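Local coordinates for chromosomal replication initiator protein dnaA (PDB 1L8Q) that probably binds the chromosomal origin in its ATP form, as an AAA+ ATPase with a DNA-binding helix-turn-helix domain, and initiates bacterial DNA replication, at residues E177-F182 with E189-L194; K209-K212 with G218-R221. All coordinates share one frame; numbering follows the deposited sequence.

Contact 1: residues E177-F182 with E189-L194; sequences EKLKEF and EVIDYL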
ATOM      1  N   GLU A 177     -20.393   1.485   2.049  1.00 26.34           N
ATOM      2  CA  GLU A 177     -20.305   2.401   3.190  1.00 26.36           C
ATOM      3  C   GLU A 177     -19.834   3.774   2.723  1.00 25.62           C
ATOM      4  O   GLU A 177     -20.427   4.775   3.071  1.00 25.42           O
ATOM      5  CB  GLU A 177     -19.451   1.836   4.359  1.00 26.62           C
ATOM      6  CG  GLU A 177     -20.287   1.205   5.494  1.00 29.00           C
ATOM      7  CD  GLU A 177     -19.484   0.300   6.464  1.00 33.36           C
ATOM      8  OE1 GLU A 177     -18.315   0.642   6.825  1.00 34.65           O
ATOM      9  OE2 GLU A 177     -20.037  -0.758   6.894  1.00 33.22           O
ATOM     10  N   LYS A 178     -18.809   3.796   1.878  1.00 25.43           N
ATOM     11  CA  LYS A 178     -18.218   5.043   1.388  1.00 25.14           C
ATOM     12  C   LYS A 178     -19.210   5.888   0.604  1.00 25.21           C
ATOM     13  O   LYS A 178     -19.291   7.109   0.777  1.00 24.82           O
ATOM     14  CB  LYS A 178     -16.986   4.747   0.532  1.00 25.01           C
ATOM     15  CG  LYS A 178     -15.777   4.325   1.341  1.00 25.20           C
ATOM     16  CD  LYS A 178     -15.505   5.327   2.432  1.00 25.47           C
ATOM     17  CE  LYS A 178     -14.416   4.861   3.361  1.00 23.86           C
ATOM     18  NZ  LYS A 178     -13.911   5.995   4.159  1.00 22.97           N
ATOM     19  N   LEU A 179     -19.971   5.243  -0.264  1.00 25.43           N
ATOM     20  CA  LEU A 179     -20.976   5.957  -1.020  1.00 25.67           C
ATOM     21  C   LEU A 179     -22.009   6.643  -0.098  1.00 26.04           C
ATOM     22  O   LEU A 179     -22.424   7.760  -0.372  1.00 26.42           O
ATOM     23  CB  LEU A 179     -21.635   5.044  -2.053  1.00 25.57           C
ATOM     24  CG  LEU A 179     -20.748   4.712  -3.271  1.00 25.82           C
ATOM     25  CD1 LEU A 179     -21.408   3.655  -4.142  1.00 26.74           C
ATOM     26  CD2 LEU A 179     -20.387   5.956  -4.108  1.00 21.92           C
ATOM     27  N   LYS A 180     -22.409   5.993   0.994  1.00 26.34           N
ATOM     28  CA  LYS A 180     -23.261   6.651   1.987  1.00 26.85           C
ATOM     29  C   LYS A 180     -22.514   7.762   2.727  1.00 26.82           C
ATOM     30  O   LYS A 180     -23.098   8.789   3.027  1.00 26.96           O
ATOM     31  CB  LYS A 180     -23.790   5.660   3.005  1.00 27.56           C
ATOM     32  CG  LYS A 180     -24.994   4.873   2.559  1.00 30.06           C
ATOM     33  CD  LYS A 180     -24.958   3.459   3.155  1.00 34.54           C
ATOM     34  CE  LYS A 180     -26.174   2.638   2.712  1.00 37.84           C
ATOM     35  NZ  LYS A 180     -25.938   1.166   2.926  1.00 41.59           N
ATOM     36  N   GLU A 181     -21.232   7.547   3.035  1.00 26.73           N
ATOM     37  CA  GLU A 181     -20.418   8.580   3.690  1.00 27.13           C
ATOM     38  C   GLU A 181     -20.425   9.873   2.881  1.00 26.78           C
ATOM     39  O   GLU A 181     -20.598  10.953   3.421  1.00 26.29           O
ATOM     40  CB  GLU A 181     -18.962   8.130   3.819  1.00 27.47           C
ATOM     41  CG  GLU A 181     -18.521   7.723   5.196  1.00 29.34           C
ATOM     42  CD  GLU A 181     -17.006   7.743   5.350  1.00 31.76           C
ATOM     43  OE1 GLU A 181     -16.442   8.854   5.467  1.00 30.52           O
ATOM     44  OE2 GLU A 181     -16.387   6.647   5.378  1.00 33.54           O
ATOM     45  N   PHE A 182     -20.210   9.746   1.579  1.00 26.47           N
ATOM     46  CA  PHE A 182     -20.048  10.906   0.729  1.00 26.59           C
ATOM     47  C   PHE A 182     -21.317  11.281  -0.042  1.00 26.75           C
ATOM     48  O   PHE A 182     -21.283  12.042  -1.015  1.00 26.18           O
ATOM     49  CB  PHE A 182     -18.815  10.735  -0.169  1.00 26.29           C
ATOM     50  CG  PHE A 182     -17.539  10.690   0.596  1.00 27.05           C
ATOM     51  CD1 PHE A 182     -16.935  11.866   1.038  1.00 28.48           C
ATOM     52  CD2 PHE A 182     -16.967   9.470   0.952  1.00 26.75           C
ATOM     53  CE1 PHE A 182     -15.753  11.821   1.799  1.00 28.93           C
ATOM     54  CE2 PHE A 182     -15.796   9.422   1.693  1.00 26.14           C
ATOM     55  CZ  PHE A 182     -15.186  10.595   2.117  1.00 26.75           C
ATOM     56  N   GLU A 189     -24.125   0.713 -11.339  1.00 33.70           N
ATOM     57  CA  GLU A 189     -23.011   1.140 -12.191  1.00 33.23           C
ATOM     58  C   GLU A 189     -21.867   1.771 -11.416  1.00 32.27           C
ATOM     59  O   GLU A 189     -20.702   1.564 -11.743  1.00 32.49           O
ATOM     60  CB  GLU A 189     -23.475   2.119 -13.263  1.00 33.42           C
ATOM     61  CG  GLU A 189     -24.735   1.719 -13.971  1.00 36.15           C
ATOM     62  CD  GLU A 189     -25.954   2.402 -13.390  1.00 39.99           C
ATOM     63  OE1 GLU A 189     -25.968   3.667 -13.342  1.00 40.46           O
ATOM     64  OE2 GLU A 189     -26.897   1.679 -12.985  1.00 40.52           O
ATOM     65  N   VAL A 190     -22.204   2.565 -10.410  1.00 30.84           N
ATOM     66  CA  VAL A 190     -21.200   3.253  -9.632  1.00 29.49           C
ATOM     67  C   VAL A 190     -20.446   2.239  -8.813  1.00 28.79           C
ATOM     68  O   VAL A 190     -19.219   2.215  -8.835  1.00 28.37           O
ATOM     69  CB  VAL A 190     -21.834   4.323  -8.715  1.00 29.51           C
ATOM     70  CG1 VAL A 190     -20.762   5.096  -7.988  1.00 27.61           C
ATOM     71  CG2 VAL A 190     -22.707   5.253  -9.527  1.00 28.34           C
ATOM     72  N   ILE A 191     -21.193   1.393  -8.100  1.00 28.21           N
ATOM     73  CA  ILE A 191     -20.605   0.318  -7.301  1.00 28.00           C
ATOM     74  C   ILE A 191     -19.744  -0.542  -8.177  1.00 27.71           C
ATOM     75  O   ILE A 191     -18.606  -0.830  -7.824  1.00 28.17           O
ATOM     76  CB  ILE A 191     -21.683  -0.533  -6.620  1.00 28.21           C
ATOM     77  CG1 ILE A 191     -22.531   0.352  -5.703  1.00 28.12           C
ATOM     78  CG2 ILE A 191     -21.045  -1.651  -5.811  1.00 27.49           C
ATOM     79  CD1 ILE A 191     -23.874  -0.209  -5.383  1.00 25.69           C
ATOM     80  N   ASP A 192     -20.264  -0.925  -9.341  1.00 27.16           N
ATOM     81  CA  ASP A 192     -19.462  -1.686 -10.296  1.00 27.24           C
ATOM     82  C   ASP A 192     -18.206  -0.921 -10.741  1.00 27.11           C
ATOM     83  O   ASP A 192     -17.103  -1.467 -10.717  1.00 27.59           O
ATOM     84  CB  ASP A 192     -20.284  -2.128 -11.505  1.00 26.94           C
ATOM     85  CG  ASP A 192     -21.132  -3.379 -11.218  1.00 28.40           C
ATOM     86  OD1 ASP A 192     -20.968  -3.983 -10.125  1.00 29.29           O
ATOM     87  OD2 ASP A 192     -21.998  -3.821 -12.017  1.00 27.73           O
ATOM     88  N   TYR A 193     -18.366   0.344 -11.119  1.00 26.58           N
ATOM     89  CA  TYR A 193     -17.229   1.131 -11.566  1.00 26.02           C
ATOM     90  C   TYR A 193     -16.126   1.095 -10.542  1.00 26.56           C
ATOM     91  O   TYR A 193     -14.954   0.993 -10.887  1.00 26.14           O
ATOM     92  CB  TYR A 193     -17.612   2.598 -11.795  1.00 25.43           C
ATOM     93  CG  TYR A 193     -16.405   3.480 -12.047  1.00 23.36           C
ATOM     94  CD1 TYR A 193     -15.875   3.619 -13.332  1.00 21.76           C
ATOM     95  CD2 TYR A 193     -15.771   4.129 -11.009  1.00 21.10           C
ATOM     96  CE1 TYR A 193     -14.773   4.412 -13.571  1.00 20.13           C
ATOM     97  CE2 TYR A 193     -14.646   4.921 -11.237  1.00 20.87           C
ATOM     98  CZ  TYR A 193     -14.159   5.059 -12.519  1.00 20.66           C
ATOM     99  OH  TYR A 193     -13.038   5.837 -12.753  1.00 21.01           O
ATOM    100  N   LEU A 194     -16.510   1.224  -9.279  1.00 27.00           N
ATOM    101  CA  LEU A 194     -15.553   1.284  -8.214  1.00 27.97           C
ATOM    102  C   LEU A 194     -14.889  -0.082  -7.983  1.00 28.89           C
ATOM    103  O   LEU A 194     -13.685  -0.147  -7.698  1.00 28.66           O
ATOM    104  CB  LEU A 194     -16.215   1.823  -6.948  1.00 27.85           C
ATOM    105  CG  LEU A 194     -16.702   3.269  -7.081  1.00 27.87           C
ATOM    106  CD1 LEU A 194     -17.594   3.662  -5.928  1.00 25.26           C
ATOM    107  CD2 LEU A 194     -15.525   4.252  -7.236  1.00 26.76           C
TER
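L179 meets V190, I191 and L194 where helices 168-181 and 188-197 pack together in the helical lid of the AAA+ region, the small bundle that follows the nucleotide-binding core. The axes of the two short helical segments approach to 11.6 Å and cross at 120°.

The contact is wholly apolar and centres on one side chain. With CG beside its backbone N (chi1 -73°), L179 sends both methyls toward helix 188-197. CD1 of L179 lies nearest I191 CG1, at 3.8 Å, side chain across side chain. CD2 of L179 is 4.0 Å from both V190 CG1 and L194 CD1, and V190 CG1 also lies within 4.2 Å of L179 CD1. With L194 the leucines meet tip to tip. L184 and L186, from the loop joining the helices, also touch L179; within helix 168-181, F172 touches I191 and I175 touches L194.

The polar end of K178 lies away from this packing, in a salt bridge with E181, with E205 of helix 201-214 as a second anionic partner. This pairing probably favours the charged lysine. NZ of K178 is 2.8 Å from OE2 of E181, on the syn side and 31° out of the carboxylate plane.

Contact 2: residues K209-K212 with G218-R221; sequences KLIK and GLER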
ATOM      1  N   LYS A 209     -14.063  11.554  -5.024  1.00 27.03           N
ATOM      2  CA  LYS A 209     -13.760  12.979  -5.118  1.00 27.46           C
ATOM      3  C   LYS A 209     -14.018  13.449  -6.549  1.00 26.87           C
ATOM      4  O   LYS A 209     -14.623  14.493  -6.770  1.00 26.96           O
ATOM      5  CB  LYS A 209     -12.298  13.240  -4.768  1.00 28.55           C
ATOM      6  CG  LYS A 209     -12.020  13.893  -3.408  1.00 32.76           C
ATOM      7  CD  LYS A 209     -12.223  12.927  -2.219  1.00 38.74           C
ATOM      8  CE  LYS A 209     -11.373  13.358  -0.976  1.00 41.25           C
ATOM      9  NZ  LYS A 209     -10.009  12.708  -0.946  1.00 42.43           N
ATOM     10  N   LEU A 210     -13.557  12.669  -7.519  1.00 26.00           N
ATOM     11  CA  LEU A 210     -13.726  13.014  -8.924  1.00 24.95           C
ATOM     12  C   LEU A 210     -15.185  12.928  -9.320  1.00 24.39           C
ATOM     13  O   LEU A 210     -15.659  13.692 -10.161  1.00 23.62           O
ATOM     14  CB  LEU A 210     -12.909  12.085  -9.810  1.00 24.87           C
ATOM     15  CG  LEU A 210     -11.612  12.597 -10.464  1.00 25.11           C
ATOM     16  CD1 LEU A 210     -11.082  13.904  -9.843  1.00 22.51           C
ATOM     17  CD2 LEU A 210     -10.535  11.493 -10.478  1.00 20.90           C
ATOM     18  N   ILE A 211     -15.912  11.999  -8.715  1.00 23.75           N
ATOM     19  CA  ILE A 211     -17.321  11.855  -9.063  1.00 22.97           C
ATOM     20  C   ILE A 211     -18.140  13.028  -8.547  1.00 23.08           C
ATOM     21  O   ILE A 211     -19.023  13.513  -9.249  1.00 23.45           O
ATOM     22  CB  ILE A 211     -17.894  10.519  -8.588  1.00 22.78           C
ATOM     23  CG1 ILE A 211     -17.368   9.389  -9.472  1.00 22.75           C
ATOM     24  CG2 ILE A 211     -19.394  10.536  -8.681  1.00 21.00           C
ATOM     25  CD1 ILE A 211     -17.382   8.022  -8.817  1.00 23.29           C
ATOM     26  N   LYS A 212     -17.837  13.506  -7.338  1.00 22.08           N
ATOM     27  CA  LYS A 212     -18.575  14.642  -6.794  1.00 21.55           C
ATOM     28  C   LYS A 212     -18.262  15.909  -7.596  1.00 20.85           C
ATOM     29  O   LYS A 212     -19.065  16.838  -7.648  1.00 20.68           O
ATOM     30  CB  LYS A 212     -18.236  14.887  -5.316  1.00 21.28           C
ATOM     31  CG  LYS A 212     -18.231  13.659  -4.450  1.00 22.85           C
ATOM     32  CD  LYS A 212     -19.561  13.423  -3.817  1.00 22.24           C
ATOM     33  CE  LYS A 212     -19.669  14.154  -2.525  1.00 20.91           C
ATOM     34  NZ  LYS A 212     -21.070  14.534  -2.364  1.00 22.48           N
ATOM     35  N   GLY A 218     -19.362  12.427 -15.833  1.00 19.26           N
ATOM     36  CA  GLY A 218     -18.305  13.341 -16.200  1.00 20.42           C
ATOM     37  C   GLY A 218     -16.987  12.612 -16.120  1.00 21.50           C
ATOM     38  O   GLY A 218     -16.128  12.774 -16.983  1.00 21.46           O
ATOM     39  N   LEU A 219     -16.845  11.770 -15.099  1.00 22.95           N
ATOM     40  CA  LEU A 219     -15.638  10.971 -14.921  1.00 24.14           C
ATOM     41  C   LEU A 219     -15.521   9.960 -16.040  1.00 24.94           C
ATOM     42  O   LEU A 219     -14.443   9.764 -16.608  1.00 25.79           O
ATOM     43  CB  LEU A 219     -15.632  10.267 -13.553  1.00 23.83           C
ATOM     44  CG  LEU A 219     -14.334   9.483 -13.286  1.00 24.70           C
ATOM     45  CD1 LEU A 219     -13.085  10.352 -13.557  1.00 20.99           C
ATOM     46  CD2 LEU A 219     -14.334   8.904 -11.863  1.00 25.07           C
ATOM     47  N   GLU A 220     -16.627   9.333 -16.387  1.00 26.11           N
ATOM     48  CA  GLU A 220     -16.592   8.364 -17.476  1.00 27.44           C
ATOM     49  C   GLU A 220     -16.143   9.031 -18.772  1.00 28.02           C
ATOM     50  O   GLU A 220     -15.300   8.489 -19.504  1.00 28.32           O
ATOM     51  CB  GLU A 220     -17.940   7.657 -17.634  1.00 27.67           C
ATOM     52  CG  GLU A 220     -18.200   6.631 -16.534  1.00 29.04           C
ATOM     53  CD  GLU A 220     -19.528   5.929 -16.672  1.00 31.38           C
ATOM     54  OE1 GLU A 220     -19.532   4.684 -16.694  1.00 33.18           O
ATOM     55  OE2 GLU A 220     -20.572   6.614 -16.743  1.00 31.40           O
ATOM     56  N   ARG A 221     -16.653  10.230 -19.027  1.00 28.44           N
ATOM     57  CA  ARG A 221     -16.263  10.966 -20.209  1.00 29.37           C
ATOM     58  C   ARG A 221     -14.785  11.325 -20.175  1.00 30.71           C
ATOM     59  O   ARG A 221     -14.054  11.093 -21.142  1.00 31.03           O
ATOM     60  CB  ARG A 221     -17.095  12.228 -20.339  1.00 29.24           C
ATOM     61  CG  ARG A 221     -17.078  12.853 -21.723  1.00 28.05           C
ATOM     62  CD  ARG A 221     -17.741  14.208 -21.786  1.00 27.39           C
ATOM     63  NE  ARG A 221     -17.959  14.672 -23.154  1.00 27.43           N
ATOM     64  CZ  ARG A 221     -17.035  15.266 -23.903  1.00 26.11           C
ATOM     65  NH1 ARG A 221     -15.822  15.464 -23.420  1.00 25.60           N
ATOM     66  NH2 ARG A 221     -17.325  15.661 -25.137  1.00 25.09           N
TER
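L219 inserts its isobutyl group beside L210 and I211, joining helix 201-214 at the end of the AAA+ region to the first turns of helix 216-241, the long helix that opens domain IV, the region assigned to dsDNA binding. This is a helix-to-helix junction with a very short connection, and the backbones come close: CA of I211 is 6.2 Å from CA of L219.

The tight part is apolar and small. CG of L219 is anti to its own backbone nitrogen (chi1 -176°), which carries the two methyls across the gap between the helices. CD2 of L219 rests on both partners, 3.9 Å from I211 CG1 and 4.0 Å from L210 CB. The other methyl, CD1, touches L210 alone of the two, 4.1 Å from its CG and from its CB. Both partner side chains run at about a right angle to that of L219. One leucine thereby touches two consecutive residues of helix 201-214.

On the solvent side the contact thins: L210 is partly exposed, whereas I211 and L219 are buried, and the exposed K209, K212 and R221 lie outside the packing.

Among the neighbouring elements, L184 of the loop after helix 168-181 touches both I211 and K212. Helix 188-197 flanks the joint, its V190 touching F216 of helix 216-241 and its L194 touching K207 of helix 201-214.

Beyond the nucleotide-binding core, the chain enters helix 168-181, and contact 1 closes the short loop that returns it into helix 188-197. After a further turn into helix 201-214, contact 2 closes the short joint to helix 216-241. The two closures are in series, neither nested nor crossed, with centres about 12 Å apart. They also touch directly: K212 NZ hydrogen-bonds F182 O, and L219 CD2 packs against Y193 OH, which itself hydrogen-bonds E223 of helix 216-241. Contact 1 thus lies within the AAA+ lid, whereas contact 2 joins that lid to the helix that opens domain IV.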